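Local coordinates for protein indole-3-acetic acid-amido synthetase GH3.15 (PDB 6E1Q) that conjugates the auxin precursor indole-3-butyric acid, and likewise the herbicide 2,4-DB, to glutamine in an ATP-dependent acyl acid amido synthetase reaction, at residues C503-E508 against F578-I583; F538-N543 against L567-A572; S37-T42 against I86-I91. All coordinates share one frame; numbering follows the deposited sequence. Where two conformers were deposited one is given.

Interaction 1 of 3, residues C503-E508 against F578-I583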
ATOM      1  N   CYS A 503     -11.854 -17.461  20.101  1.00 28.69           N
ATOM      2  CA  CYS A 503     -11.462 -16.446  19.121  1.00 33.53           C
ATOM      3  C   CYS A 503     -12.535 -15.372  19.001  1.00 34.90           C
ATOM      4  O   CYS A 503     -12.235 -14.172  18.988  1.00 32.90           O
ATOM      5  CB  CYS A 503     -11.207 -17.081  17.747  1.00 26.53           C
ATOM      6  SG  CYS A 503      -9.650 -17.979  17.682  1.00 36.95           S
ATOM      7  N   CYS A 504     -13.800 -15.794  18.892  1.00 32.18           N
ATOM      8  CA  CYS A 504     -14.896 -14.837  18.809  1.00 32.82           C
ATOM      9  C   CYS A 504     -14.849 -13.863  19.973  1.00 33.72           C
ATOM     10  O   CYS A 504     -14.924 -12.642  19.788  1.00 30.87           O
ATOM     11  CB  CYS A 504     -16.235 -15.569  18.798  1.00 36.44           C
ATOM     12  SG  CYS A 504     -16.581 -16.473  17.313  1.00 41.54           S
ATOM     13  N   PHE A 505     -14.713 -14.402  21.187  1.00 36.01           N
ATOM     14  CA  PHE A 505     -14.660 -13.563  22.379  1.00 38.03           C
ATOM     15  C   PHE A 505     -13.463 -12.620  22.352  1.00 37.51           C
ATOM     16  O   PHE A 505     -13.569 -11.459  22.768  1.00 40.53           O
ATOM     17  CB  PHE A 505     -14.599 -14.443  23.618  1.00 31.10           C
ATOM     18  CG  PHE A 505     -14.278 -13.700  24.853  1.00 31.46           C
ATOM     19  CD1 PHE A 505     -15.234 -12.889  25.451  1.00 33.14           C
ATOM     20  CD2 PHE A 505     -13.017 -13.802  25.432  1.00 34.60           C
ATOM     21  CE1 PHE A 505     -14.950 -12.197  26.629  1.00 36.92           C
ATOM     22  CE2 PHE A 505     -12.715 -13.103  26.598  1.00 38.19           C
ATOM     23  CZ  PHE A 505     -13.684 -12.302  27.200  1.00 40.88           C
ATOM     24  N   THR A 506     -12.314 -13.104  21.873  1.00 31.78           N
ATOM     25  CA  THR A 506     -11.095 -12.308  21.948  1.00 30.33           C
ATOM     26  C   THR A 506     -11.183 -11.092  21.043  1.00 29.38           C
ATOM     27  O   THR A 506     -10.689 -10.019  21.398  1.00 36.46           O
ATOM     28  CB  THR A 506      -9.891 -13.179  21.589  1.00 34.48           C
ATOM     29  OG1 THR A 506      -9.884 -14.309  22.459  1.00 31.54           O
ATOM     30  CG2 THR A 506      -8.576 -12.422  21.758  1.00 31.86           C
ATOM     31  N   VAL A 507     -11.799 -11.243  19.866  1.00 30.00           N
ATOM     32  CA  VAL A 507     -12.128 -10.073  19.052  1.00 32.87           C
ATOM     33  C   VAL A 507     -12.983  -9.101  19.851  1.00 37.15           C
ATOM     34  O   VAL A 507     -12.696  -7.900  19.916  1.00 35.34           O
ATOM     35  CB  VAL A 507     -12.855 -10.482  17.759  1.00 34.55           C
ATOM     36  CG1 VAL A 507     -13.111  -9.239  16.899  1.00 29.76           C
ATOM     37  CG2 VAL A 507     -12.059 -11.493  16.976  1.00 31.90           C
ATOM     38  N   GLU A 508     -14.066  -9.610  20.451  1.00 35.30           N
ATOM     39  CA  GLU A 508     -14.996  -8.731  21.159  1.00 41.47           C
ATOM     40  C   GLU A 508     -14.310  -8.003  22.296  1.00 37.01           C
ATOM     41  O   GLU A 508     -14.521  -6.802  22.492  1.00 40.30           O
ATOM     42  CB  GLU A 508     -16.168  -9.526  21.713  1.00 44.96           C
ATOM     43  CG  GLU A 508     -17.093 -10.078  20.674  1.00 48.92           C
ATOM     44  CD  GLU A 508     -18.451 -10.380  21.255  1.00 50.43           C
ATOM     45  OE1 GLU A 508     -18.533 -11.267  22.134  1.00 50.31           O
ATOM     46  OE2 GLU A 508     -19.430  -9.727  20.845  1.00 52.39           O
ATOM     47  N   PHE A 578     -19.315 -19.720  14.160  1.00 50.56           N
ATOM     48  CA  PHE A 578     -19.062 -19.783  15.591  1.00 50.93           C
ATOM     49  C   PHE A 578     -19.494 -18.465  16.202  1.00 46.45           C
ATOM     50  O   PHE A 578     -19.358 -17.409  15.577  1.00 46.55           O
ATOM     51  CB  PHE A 578     -17.582 -20.060  15.883  1.00 45.47           C
ATOM     52  CG  PHE A 578     -17.052 -21.288  15.195  1.00 48.32           C
ATOM     53  CD1 PHE A 578     -17.132 -22.531  15.806  1.00 52.02           C
ATOM     54  CD2 PHE A 578     -16.496 -21.205  13.930  1.00 41.51           C
ATOM     55  CE1 PHE A 578     -16.646 -23.663  15.172  1.00 49.73           C
ATOM     56  CE2 PHE A 578     -16.010 -22.324  13.293  1.00 43.39           C
ATOM     57  CZ  PHE A 578     -16.088 -23.562  13.915  1.00 48.12           C
ATOM     58  N   LEU A 579     -20.028 -18.530  17.411  1.00 46.08           N
ATOM     59  CA  LEU A 579     -20.443 -17.350  18.145  1.00 44.38           C
ATOM     60  C   LEU A 579     -19.633 -17.241  19.424  1.00 49.26           C
ATOM     61  O   LEU A 579     -19.244 -18.254  20.021  1.00 50.00           O
ATOM     62  CB  LEU A 579     -21.931 -17.405  18.492  1.00 47.40           C
ATOM     63  CG  LEU A 579     -22.902 -17.465  17.318  1.00 50.41           C
ATOM     64  CD1 LEU A 579     -24.287 -17.934  17.788  1.00 53.53           C
ATOM     65  CD2 LEU A 579     -22.986 -16.108  16.677  1.00 50.87           C
ATOM     66  N   SER A 580     -19.390 -16.005  19.853  1.00 45.38           N
ATOM     67  CA  SER A 580     -18.811 -15.799  21.172  1.00 41.81           C
ATOM     68  C   SER A 580     -19.760 -16.350  22.226  1.00 51.71           C
ATOM     69  O   SER A 580     -20.970 -16.133  22.157  1.00 46.69           O
ATOM     70  CB  SER A 580     -18.548 -14.313  21.413  1.00 44.69           C
ATOM     71  OG  SER A 580     -18.174 -14.064  22.762  1.00 49.12           O
ATOM     72  N   ARG A 581     -19.217 -17.082  23.193  1.00 55.60           N
ATOM     73  CA  ARG A 581     -20.031 -17.607  24.282  1.00 58.48           C
ATOM     74  C   ARG A 581     -19.861 -16.818  25.567  1.00 55.83           C
ATOM     75  O   ARG A 581     -20.487 -17.151  26.571  1.00 51.98           O
ATOM     76  CB  ARG A 581     -19.709 -19.088  24.527  1.00 58.33           C
ATOM     77  CG  ARG A 581     -20.270 -20.031  23.469  1.00 66.44           C
ATOM     78  CD  ARG A 581     -21.548 -19.472  22.850  1.00 76.37           C
ATOM     79  NE  ARG A 581     -22.073 -20.323  21.783  1.00 91.53           N
ATOM     80  CZ  ARG A 581     -23.171 -20.049  21.081  1.00100.43           C
ATOM     81  NH1 ARG A 581     -23.860 -18.944  21.331  1.00103.35           N
ATOM     82  NH2 ARG A 581     -23.579 -20.879  20.130  1.00101.57           N
ATOM     83  N   LYS A 582     -19.032 -15.783  25.567  1.00 56.54           N
ATOM     84  CA  LYS A 582     -18.818 -14.984  26.760  1.00 54.49           C
ATOM     85  C   LYS A 582     -19.080 -13.526  26.421  1.00 53.34           C
ATOM     86  O   LYS A 582     -18.866 -13.088  25.289  1.00 51.64           O
ATOM     87  CB  LYS A 582     -17.389 -15.168  27.312  1.00 55.20           C
ATOM     88  CG  LYS A 582     -17.090 -16.587  27.811  1.00 55.46           C
ATOM     89  CD  LYS A 582     -15.661 -17.011  27.481  1.00 53.39           C
ATOM     90  CE  LYS A 582     -14.636 -16.336  28.378  1.00 47.04           C
ATOM     91  NZ  LYS A 582     -13.237 -16.450  27.835  1.00 34.15           N
ATOM     92  N   ILE A 583     -19.572 -12.786  27.405  1.00 52.78           N
ATOM     93  CA  ILE A 583     -19.836 -11.363  27.213  1.00 57.38           C
ATOM     94  C   ILE A 583     -18.562 -10.591  27.534  1.00 54.53           C
ATOM     95  O   ILE A 583     -17.919 -10.869  28.557  1.00 48.03           O
ATOM     96  CB  ILE A 583     -21.031 -10.904  28.064  1.00 61.01           C
ATOM     97  CG1 ILE A 583     -22.280 -11.691  27.673  1.00 65.55           C
ATOM     98  CG2 ILE A 583     -21.293  -9.426  27.896  1.00 64.77           C
ATOM     99  CD1 ILE A 583     -22.626 -12.807  28.629  1.00 75.27           C
TER

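Interaction 2 of 3, residues F538-N543 against L567-A572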
ATOM      1  N   PHE A 538     -11.278 -15.530  -0.741  1.00 41.62           N
ATOM      2  CA  PHE A 538     -10.885 -14.136  -0.853  1.00 37.80           C
ATOM      3  C   PHE A 538     -10.297 -13.809  -2.220  1.00 44.12           C
ATOM      4  O   PHE A 538     -10.277 -12.634  -2.596  1.00 37.60           O
ATOM      5  CB  PHE A 538      -9.929 -13.783   0.285  1.00 33.72           C
ATOM      6  CG  PHE A 538     -10.646 -13.496   1.563  1.00 39.18           C
ATOM      7  CD1 PHE A 538     -11.142 -12.224   1.814  1.00 31.08           C
ATOM      8  CD2 PHE A 538     -10.888 -14.507   2.483  1.00 34.16           C
ATOM      9  CE1 PHE A 538     -11.849 -11.946   2.984  1.00 32.63           C
ATOM     10  CE2 PHE A 538     -11.599 -14.246   3.666  1.00 34.14           C
ATOM     11  CZ  PHE A 538     -12.077 -12.958   3.913  1.00 33.77           C
ATOM     12  N   ASP A 539      -9.856 -14.819  -2.979  1.00 38.41           N
ATOM     13  CA  ASP A 539      -9.597 -14.620  -4.405  1.00 48.37           C
ATOM     14  C   ASP A 539     -10.888 -14.469  -5.198  1.00 46.99           C
ATOM     15  O   ASP A 539     -10.952 -13.657  -6.125  1.00 46.08           O
ATOM     16  CB  ASP A 539      -8.778 -15.767  -4.973  1.00 55.11           C
ATOM     17  CG  ASP A 539      -7.376 -15.744  -4.484  1.00 69.94           C
ATOM     18  OD1 ASP A 539      -7.004 -14.736  -3.843  1.00 75.65           O
ATOM     19  OD2 ASP A 539      -6.643 -16.711  -4.757  1.00 81.08           O
ATOM     20  N   GLU A 540     -11.925 -15.243  -4.861  1.00 48.62           N
ATOM     21  CA  GLU A 540     -13.222 -15.029  -5.501  1.00 49.86           C
ATOM     22  C   GLU A 540     -13.740 -13.626  -5.211  1.00 48.49           C
ATOM     23  O   GLU A 540     -14.262 -12.947  -6.104  1.00 50.16           O
ATOM     24  CB  GLU A 540     -14.242 -16.079  -5.037  1.00 49.22           C
ATOM     25  CG  GLU A 540     -15.654 -15.884  -5.658  1.00 56.52           C
ATOM     26  CD  GLU A 540     -16.669 -16.974  -5.259  1.00 67.02           C
ATOM     27  OE1 GLU A 540     -16.285 -17.924  -4.551  1.00 66.61           O
ATOM     28  OE2 GLU A 540     -17.855 -16.882  -5.653  1.00 65.28           O
ATOM     29  N   LEU A 541     -13.609 -13.181  -3.964  1.00 42.59           N
ATOM     30  CA  LEU A 541     -14.015 -11.830  -3.613  1.00 40.62           C
ATOM     31  C   LEU A 541     -13.258 -10.822  -4.455  1.00 36.61           C
ATOM     32  O   LEU A 541     -13.846  -9.907  -5.038  1.00 42.63           O
ATOM     33  CB  LEU A 541     -13.770 -11.579  -2.118  1.00 36.17           C
ATOM     34  CG  LEU A 541     -14.218 -10.203  -1.606  1.00 32.49           C
ATOM     35  CD1 LEU A 541     -15.752 -10.058  -1.709  1.00 34.87           C
ATOM     36  CD2 LEU A 541     -13.767  -9.966  -0.181  1.00 30.61           C
ATOM     37  N   MET A 542     -11.941 -11.000  -4.546  1.00 34.00           N
ATOM     38  CA  MET A 542     -11.112 -10.078  -5.308  1.00 34.53           C
ATOM     39  C   MET A 542     -11.531 -10.032  -6.769  1.00 39.39           C
ATOM     40  O   MET A 542     -11.662  -8.945  -7.349  1.00 38.23           O
ATOM     41  CB  MET A 542      -9.644 -10.488  -5.184  1.00 31.84           C
ATOM     42  CG  MET A 542      -8.776  -9.929  -6.289  1.00 35.74           C
ATOM     43  SD  MET A 542      -7.048  -9.884  -5.864  1.00 42.69           S
ATOM     44  CE  MET A 542      -6.752 -11.477  -6.561  1.00 49.47           C
ATOM     45  N   ASN A 543     -11.745 -11.199  -7.382  1.00 37.19           N
ATOM     46  CA  ASN A 543     -12.098 -11.229  -8.803  1.00 46.94           C
ATOM     47  C   ASN A 543     -13.452 -10.576  -9.042  1.00 43.66           C
ATOM     48  O   ASN A 543     -13.706 -10.018 -10.122  1.00 46.05           O
ATOM     49  CB  ASN A 543     -12.092 -12.671  -9.319  1.00 42.19           C
ATOM     50  CG  ASN A 543     -10.685 -13.236  -9.438  1.00 49.09           C
ATOM     51  OD1 ASN A 543      -9.723 -12.498  -9.650  1.00 51.77           O
ATOM     52  ND2 ASN A 543     -10.562 -14.550  -9.328  1.00 53.86           N
ATOM     53  N   LEU A 567     -21.283  -9.750  -0.614  1.00 53.79           N
ATOM     54  CA  LEU A 567     -21.775 -10.461   0.565  1.00 52.30           C
ATOM     55  C   LEU A 567     -22.297 -11.836   0.191  1.00 51.23           C
ATOM     56  O   LEU A 567     -22.042 -12.825   0.884  1.00 49.17           O
ATOM     57  CB  LEU A 567     -22.883  -9.662   1.243  1.00 60.10           C
ATOM     58  CG  LEU A 567     -22.427  -8.393   1.937  1.00 61.04           C
ATOM     59  CD1 LEU A 567     -23.617  -7.735   2.623  1.00 64.34           C
ATOM     60  CD2 LEU A 567     -21.324  -8.729   2.908  1.00 59.87           C
ATOM     61  N   LYS A 568     -23.055 -11.917  -0.899  1.00 57.77           N
ATOM     62  CA  LYS A 568     -23.537 -13.214  -1.352  1.00 70.67           C
ATOM     63  C   LYS A 568     -22.377 -14.133  -1.724  1.00 66.21           C
ATOM     64  O   LYS A 568     -22.461 -15.353  -1.555  1.00 92.64           O
ATOM     65  CB  LYS A 568     -24.505 -13.002  -2.518  1.00 77.52           C
ATOM     66  CG  LYS A 568     -25.081 -14.270  -3.116  1.00 79.39           C
ATOM     67  CD  LYS A 568     -26.134 -13.934  -4.165  1.00 93.71           C
ATOM     68  CE  LYS A 568     -25.885 -14.632  -5.495  1.00100.48           C
ATOM     69  NZ  LYS A 568     -25.339 -16.033  -5.383  1.00103.93           N
ATOM     70  N   ILE A 569     -21.270 -13.563  -2.178  1.00 58.36           N
ATOM     71  CA  ILE A 569     -20.088 -14.366  -2.472  1.00 59.98           C
ATOM     72  C   ILE A 569     -19.452 -14.896  -1.187  1.00 63.38           C
ATOM     73  O   ILE A 569     -19.036 -16.058  -1.115  1.00 64.78           O
ATOM     74  CB  ILE A 569     -19.079 -13.551  -3.293  1.00 56.15           C
ATOM     75  CG1 ILE A 569     -19.588 -13.370  -4.734  1.00 52.13           C
ATOM     76  CG2 ILE A 569     -17.689 -14.202  -3.210  1.00 46.05           C
ATOM     77  CD1 ILE A 569     -18.519 -12.922  -5.706  1.00 48.00           C
ATOM     78  N   LEU A 570     -19.300 -14.039  -0.178  1.00 54.84           N
ATOM     79  CA  LEU A 570     -18.750 -14.522   1.086  1.00 54.58           C
ATOM     80  C   LEU A 570     -19.686 -15.525   1.743  1.00 60.79           C
ATOM     81  O   LEU A 570     -19.231 -16.541   2.277  1.00 52.12           O
ATOM     82  CB  LEU A 570     -18.461 -13.361   2.020  1.00 41.24           C
ATOM     83  CG  LEU A 570     -17.393 -12.419   1.473  1.00 40.80           C
ATOM     84  CD1 LEU A 570     -17.614 -11.031   2.004  1.00 46.96           C
ATOM     85  CD2 LEU A 570     -16.048 -12.961   1.904  1.00 37.11           C
ATOM     86  N   GLU A 571     -20.999 -15.283   1.666  1.00 63.20           N
ATOM     87  CA  GLU A 571     -21.939 -16.128   2.388  1.00 62.11           C
ATOM     88  C   GLU A 571     -21.975 -17.543   1.823  1.00 62.52           C
ATOM     89  O   GLU A 571     -22.091 -18.504   2.588  1.00 61.47           O
ATOM     90  CB  GLU A 571     -23.337 -15.490   2.407  1.00 68.12           C
ATOM     91  CG  GLU A 571     -23.611 -14.534   3.602  1.00 71.78           C
ATOM     92  CD  GLU A 571     -23.414 -15.165   4.997  1.00 79.34           C
ATOM     93  OE1 GLU A 571     -23.188 -16.390   5.102  1.00 84.11           O
ATOM     94  OE2 GLU A 571     -23.473 -14.419   6.000  1.00 77.44           O
ATOM     95  N   ALA A 572     -21.825 -17.722   0.511  1.00 62.06           N
ATOM     96  CA  ALA A 572     -21.875 -19.112   0.075  1.00 73.07           C
ATOM     97  C   ALA A 572     -20.509 -19.794   0.098  1.00 64.76           C
ATOM     98  O   ALA A 572     -20.417 -20.972  -0.257  1.00 71.13           O
ATOM     99  CB  ALA A 572     -22.529 -19.233  -1.312  1.00 75.70           C
TER

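Interaction 3 of 3, residues S37-T42 against I86-I91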
ATOM      1  N   SER A  37       4.862  32.044  -2.488  1.00 55.88           N
ATOM      2  CA  SER A  37       5.314  33.077  -3.417  1.00 58.13           C
ATOM      3  C   SER A  37       5.032  32.678  -4.862  1.00 47.87           C
ATOM      4  O   SER A  37       4.480  33.463  -5.635  1.00 46.83           O
ATOM      5  CB  SER A  37       6.804  33.367  -3.219  1.00 55.25           C
ATOM      6  OG  SER A  37       7.110  33.605  -1.857  1.00 64.61           O
ATOM      7  N   ARG A  38       5.389  31.449  -5.239  1.00 45.68           N
ATOM      8  CA  ARG A  38       5.234  31.035  -6.628  1.00 47.60           C
ATOM      9  C   ARG A  38       3.768  30.895  -7.023  1.00 51.03           C
ATOM     10  O   ARG A  38       3.429  31.101  -8.195  1.00 43.69           O
ATOM     11  CB  ARG A  38       5.993  29.725  -6.878  1.00 53.13           C
ATOM     12  CG  ARG A  38       7.486  29.954  -7.164  1.00 71.74           C
ATOM     13  CD  ARG A  38       8.370  28.718  -6.963  1.00 81.18           C
ATOM     14  NE  ARG A  38       9.744  29.095  -6.601  1.00 88.58           N
ATOM     15  CZ  ARG A  38      10.715  28.239  -6.273  1.00 84.14           C
ATOM     16  NH1 ARG A  38      10.490  26.929  -6.252  1.00 77.31           N
ATOM     17  NH2 ARG A  38      11.919  28.697  -5.954  1.00 82.04           N
ATOM     18  N   ASN A  39       2.885  30.575  -6.070  1.00 44.13           N
ATOM     19  CA  ASN A  39       1.481  30.308  -6.373  1.00 43.54           C
ATOM     20  C   ASN A  39       0.556  31.435  -5.933  1.00 48.50           C
ATOM     21  O   ASN A  39      -0.659  31.230  -5.832  1.00 44.38           O
ATOM     22  CB  ASN A  39       1.048  28.988  -5.733  1.00 41.80           C
ATOM     23  CG  ASN A  39       1.763  27.801  -6.335  1.00 41.51           C
ATOM     24  OD1 ASN A  39       1.524  27.436  -7.488  1.00 42.15           O
ATOM     25  ND2 ASN A  39       2.656  27.196  -5.563  1.00 34.72           N
ATOM     26  N   ALA A  40       1.110  32.630  -5.712  1.00 51.30           N
ATOM     27  CA  ALA A  40       0.357  33.734  -5.126  1.00 47.99           C
ATOM     28  C   ALA A  40      -0.764  34.227  -6.033  1.00 50.79           C
ATOM     29  O   ALA A  40      -1.732  34.822  -5.548  1.00 47.05           O
ATOM     30  CB  ALA A  40       1.305  34.891  -4.800  1.00 46.92           C
ATOM     31  N   GLN A  41      -0.651  34.033  -7.345  1.00 50.31           N
ATOM     32  CA  GLN A  41      -1.691  34.508  -8.243  1.00 48.47           C
ATOM     33  C   GLN A  41      -2.575  33.382  -8.769  1.00 48.33           C
ATOM     34  O   GLN A  41      -3.392  33.628  -9.661  1.00 52.16           O
ATOM     35  CB  GLN A  41      -1.082  35.306  -9.397  1.00 47.10           C
ATOM     36  CG  GLN A  41      -0.449  36.636  -8.955  1.00 64.88           C
ATOM     37  CD  GLN A  41      -1.465  37.608  -8.343  1.00 82.37           C
ATOM     38  OE1 GLN A  41      -1.453  37.859  -7.133  1.00 87.42           O
ATOM     39  NE2 GLN A  41      -2.344  38.158  -9.179  1.00 88.43           N
ATOM     40  N   THR A  42      -2.447  32.162  -8.237  1.00 43.49           N
ATOM     41  CA  THR A  42      -3.422  31.125  -8.566  1.00 42.32           C
ATOM     42  C   THR A  42      -4.801  31.537  -8.062  1.00 45.43           C
ATOM     43  O   THR A  42      -4.937  32.303  -7.101  1.00 44.08           O
ATOM     44  CB  THR A  42      -3.055  29.766  -7.954  1.00 39.68           C
ATOM     45  OG1 THR A  42      -3.067  29.853  -6.519  1.00 40.28           O
ATOM     46  CG2 THR A  42      -1.701  29.287  -8.445  1.00 38.35           C
ATOM     47  N   ILE A  86      -5.013  26.347  -9.414  1.00 32.53           N
ATOM     48  CA  ILE A  86      -4.390  25.855  -8.188  1.00 35.56           C
ATOM     49  C   ILE A  86      -2.867  25.896  -8.217  1.00 36.70           C
ATOM     50  O   ILE A  86      -2.234  25.898  -7.145  1.00 38.47           O
ATOM     51  CB  ILE A  86      -4.861  24.412  -7.872  1.00 28.52           C
ATOM     52  CG1 ILE A  86      -4.375  23.459  -8.970  1.00 34.85           C
ATOM     53  CG2 ILE A  86      -6.363  24.345  -7.702  1.00 36.94           C
ATOM     54  CD1 ILE A  86      -4.645  21.996  -8.708  1.00 31.53           C
ATOM     55  N   CYS A  87      -2.220  25.930  -9.377  0.81 38.99           N
ATOM     56  CA  CYS A  87      -0.782  25.722  -9.450  0.81 42.41           C
ATOM     57  C   CYS A  87      -0.178  26.631 -10.509  0.81 42.46           C
ATOM     58  O   CYS A  87      -0.733  26.779 -11.601  0.81 41.12           O
ATOM     59  CB  CYS A  87      -0.459  24.245  -9.765  0.81 40.26           C
ATOM     60  SG  CYS A  87       1.276  23.821  -9.543  0.81 56.68           S
ATOM     61  N   ASP A  88       0.965  27.237 -10.181  1.00 42.04           N
ATOM     62  CA  ASP A  88       1.660  28.113 -11.115  1.00 46.81           C
ATOM     63  C   ASP A  88       2.422  27.349 -12.189  1.00 44.02           C
ATOM     64  O   ASP A  88       2.972  27.974 -13.103  1.00 52.83           O
ATOM     65  CB  ASP A  88       2.631  29.036 -10.370  1.00 70.78           C
ATOM     66  CG  ASP A  88       3.963  28.358 -10.046  1.00 92.19           C
ATOM     67  OD1 ASP A  88       3.959  27.167  -9.672  1.00 97.98           O
ATOM     68  OD2 ASP A  88       5.022  29.016 -10.172  1.00102.84           O
ATOM     69  N   ARG A  89       2.497  26.031 -12.093  1.00 34.41           N
ATOM     70  CA  ARG A  89       3.117  25.225 -13.127  1.00 46.58           C
ATOM     71  C   ARG A  89       2.079  24.319 -13.777  1.00 38.15           C
ATOM     72  O   ARG A  89       1.051  24.003 -13.168  1.00 37.37           O
ATOM     73  CB  ARG A  89       4.280  24.407 -12.547  1.00 54.71           C
ATOM     74  CG  ARG A  89       5.533  25.272 -12.328  1.00 72.63           C
ATOM     75  CD  ARG A  89       6.417  24.788 -11.188  1.00 89.06           C
ATOM     76  NE  ARG A  89       5.775  24.965  -9.889  1.00104.29           N
ATOM     77  CZ  ARG A  89       5.361  23.960  -9.122  1.00102.91           C
ATOM     78  NH1 ARG A  89       5.543  22.709  -9.524  1.00101.06           N
ATOM     79  NH2 ARG A  89       4.772  24.204  -7.955  1.00 95.32           N
ATOM     80  N   PRO A  90       2.305  23.902 -15.024  1.00 33.51           N
ATOM     81  CA  PRO A  90       1.323  23.048 -15.699  1.00 37.56           C
ATOM     82  C   PRO A  90       1.136  21.718 -14.981  1.00 39.72           C
ATOM     83  O   PRO A  90       2.074  21.159 -14.409  1.00 35.43           O
ATOM     84  CB  PRO A  90       1.915  22.859 -17.108  1.00 38.13           C
ATOM     85  CG  PRO A  90       3.308  23.387 -17.045  1.00 45.18           C
ATOM     86  CD  PRO A  90       3.348  24.385 -15.944  1.00 40.11           C
ATOM     87  N   ILE A  91      -0.103  21.234 -14.988  1.00 32.56           N
ATOM     88  CA  ILE A  91      -0.404  19.895 -14.493  1.00 38.02           C
ATOM     89  C   ILE A  91      -0.046  18.904 -15.594  1.00 37.57           C
ATOM     90  O   ILE A  91      -0.583  18.978 -16.702  1.00 38.48           O
ATOM     91  CB  ILE A  91      -1.882  19.770 -14.090  1.00 39.23           C
ATOM     92  CG1 ILE A  91      -2.262  20.839 -13.063  1.00 38.22           C
ATOM     93  CG2 ILE A  91      -2.216  18.347 -13.613  1.00 32.20           C
ATOM     94  CD1 ILE A  91      -1.465  20.780 -11.822  1.00 40.86           C
TER

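Interaction 1 of 3, residues C503-E508 against F578-I583
Cys504 sets its CB against the backbone of Ser580, 3.4 Å from Ser580 N, while its SG lies 3.4 Å from Phe578 O and 4.0 Å from Phe578 CB. With CG anti to the backbone N (chi1 169°), Phe505 carries its ring out beside Lys582, which covers one face: CE stands above the ring centre at 4.1 Å, a CH-pi contact, and NZ lies 4.0 Å from the centroid in a cation-pi contact. NZ also forms a salt bridge with Glu502, which probably balances most of the ammonium charge. Ser580 OG and Ile583 O lie at the ring edge. A turn further along, Glu508 OE1 comes 2.9 Å from Ser580 OG, which also lies 2.8 Å from Lys582 O; the one hydroxyl proton can serve either acceptor. Glu508 OE2 is held by Arg519 in a salt bridge and by Tyr515, which anchors the carboxylate beside the serine. The arrangement is that of a helix packed on a sheet: in the C-terminal domain of the GH3 fold, helix 497-510 lies against edge strand 574-579 of a four-stranded mixed sheet and the chain leaving it.

Interaction 2 of 3, residues F538-N543 against L567-A572
Ile569 on helix 564-571 meets Glu540 on helix 537-547 tip to tip. From its CB, which points toward the facing helix, the isoleucine divides into two branches. The CG2 methyl, anti to the backbone N, takes the closest contacts: it sits 3.6 Å from Glu540 CD and equally near Glu540 CG and OE2, and at 4.3 Å it also approaches the backbone N of Leu541. The other branch runs alongside the same carboxylate, CG1 4.0 Å from Glu540 OE2, and ends at CD1, 4.0 Å from that oxygen and a little farther from Glu540 CG. Glu540 reaches this far because its chain is fully extended, CG anti to the backbone N (chi1 179°). Deeper in, Leu541 CD1 meets Leu570 CD1 at 4.3 Å, and Phe538 CZ approaches Leu570 CD2 at 4.5 Å. Phe538 and Leu570 both also touch Thr466 of strand 461-470, so the pair of helices lies over the sheet of the C-terminal domain. The short segments run nearly antiparallel, at 164°, with their axes 9.7 Å apart. The segments thus meet by van der Waals contact, methyls against the glutamate's CG and carboxylate, a leucine methyl and a ring carbon. Asn573 ND2 adds a polar tie, bonding both Glu540 OE1 and Ile569 O: the glutamate lays CG and its carboxylate against the isoleucine while OE1 keeps a polar partner.

Interaction 3 of 3, residues S37-T42 against I86-I91
Asn39 and Asp88 join the segments through one hydrogen bond: the backbone N of Asp88 donates to Asn39 OD1 at 2.8 Å, with an N-H...acceptor angle of 153° and the donor nearly along the C=O axis. Asn39 ND2 bonds Ile35 O in the preceding helical turn, which fixes the rotation of the amide and turns its oxygen toward the loop. A second set of bonds shapes the type I turn from Asn39 to Thr42. Asn39 O accepts from Thr42 N and, at 2.9 Å, from Thr42 OG1, which also caps Leu45 N at the start of helix 43-49. The ionic contribution lies within the loop, where Asp88 OD1 forms a salt bridge with Arg89 NE at 2.9 Å; NE meets OD1 on its syn side, somewhat out of the carboxylate plane. Arg89 NH2 has a further partner in Phe398 O. An alanine in place of Asp88 would leave Arg89 NE without this carboxylate and would probably give the guanidinium more freedom to turn. Van der Waals contacts complete the joint. Asp88 CG sits between its backbone N and carbonyl carbon (chi1 82°), which places it 3.4 Å from Arg38 O. Asp88 OD2 touches Arg38 CB at 3.5 Å, and the CG2 methyl of Thr42 presses on the peptide joining Ile86 to Cys87, 3.5 Å from Cys87 N. The Asp88 and Asn39 side chains cross at about a right angle, their planes 79° apart, and OD1 is 3.3 Å from Asn39 OD1, two acceptors without a bond between them. Such close oxygens probably repel, a cost that the donors Asp88 N and Arg89 NE are likely to offset: a backbone N-H pins the loop to the end of helix 24-38, while the carboxylate's charge is probably balanced chiefly by Arg89.

Along the chain interaction 3 comes first, complete within the N-terminal part; interactions 1 and 2 follow, with 538-543 and 567-572 both falling between the two segments of interaction 1. Those two contacts have centres 24 Å apart and do not touch, but helix 564-571 of interaction 2 leads directly into strand 574-579. Interaction 1 joins a helix to this edge strand, whereas interaction 2 pairs two helices that lie over the same four-stranded sheet. Interaction 3 lies across the centre of the chain, 55 Å from interaction 1 and 46 Å from interaction 2 between centres. Interactions 1 and 2 thus belong to the C-terminal domain and interaction 3 to the N-terminal one, Ile86 being about 10 Å from ATP-binding Glu330 between side chains.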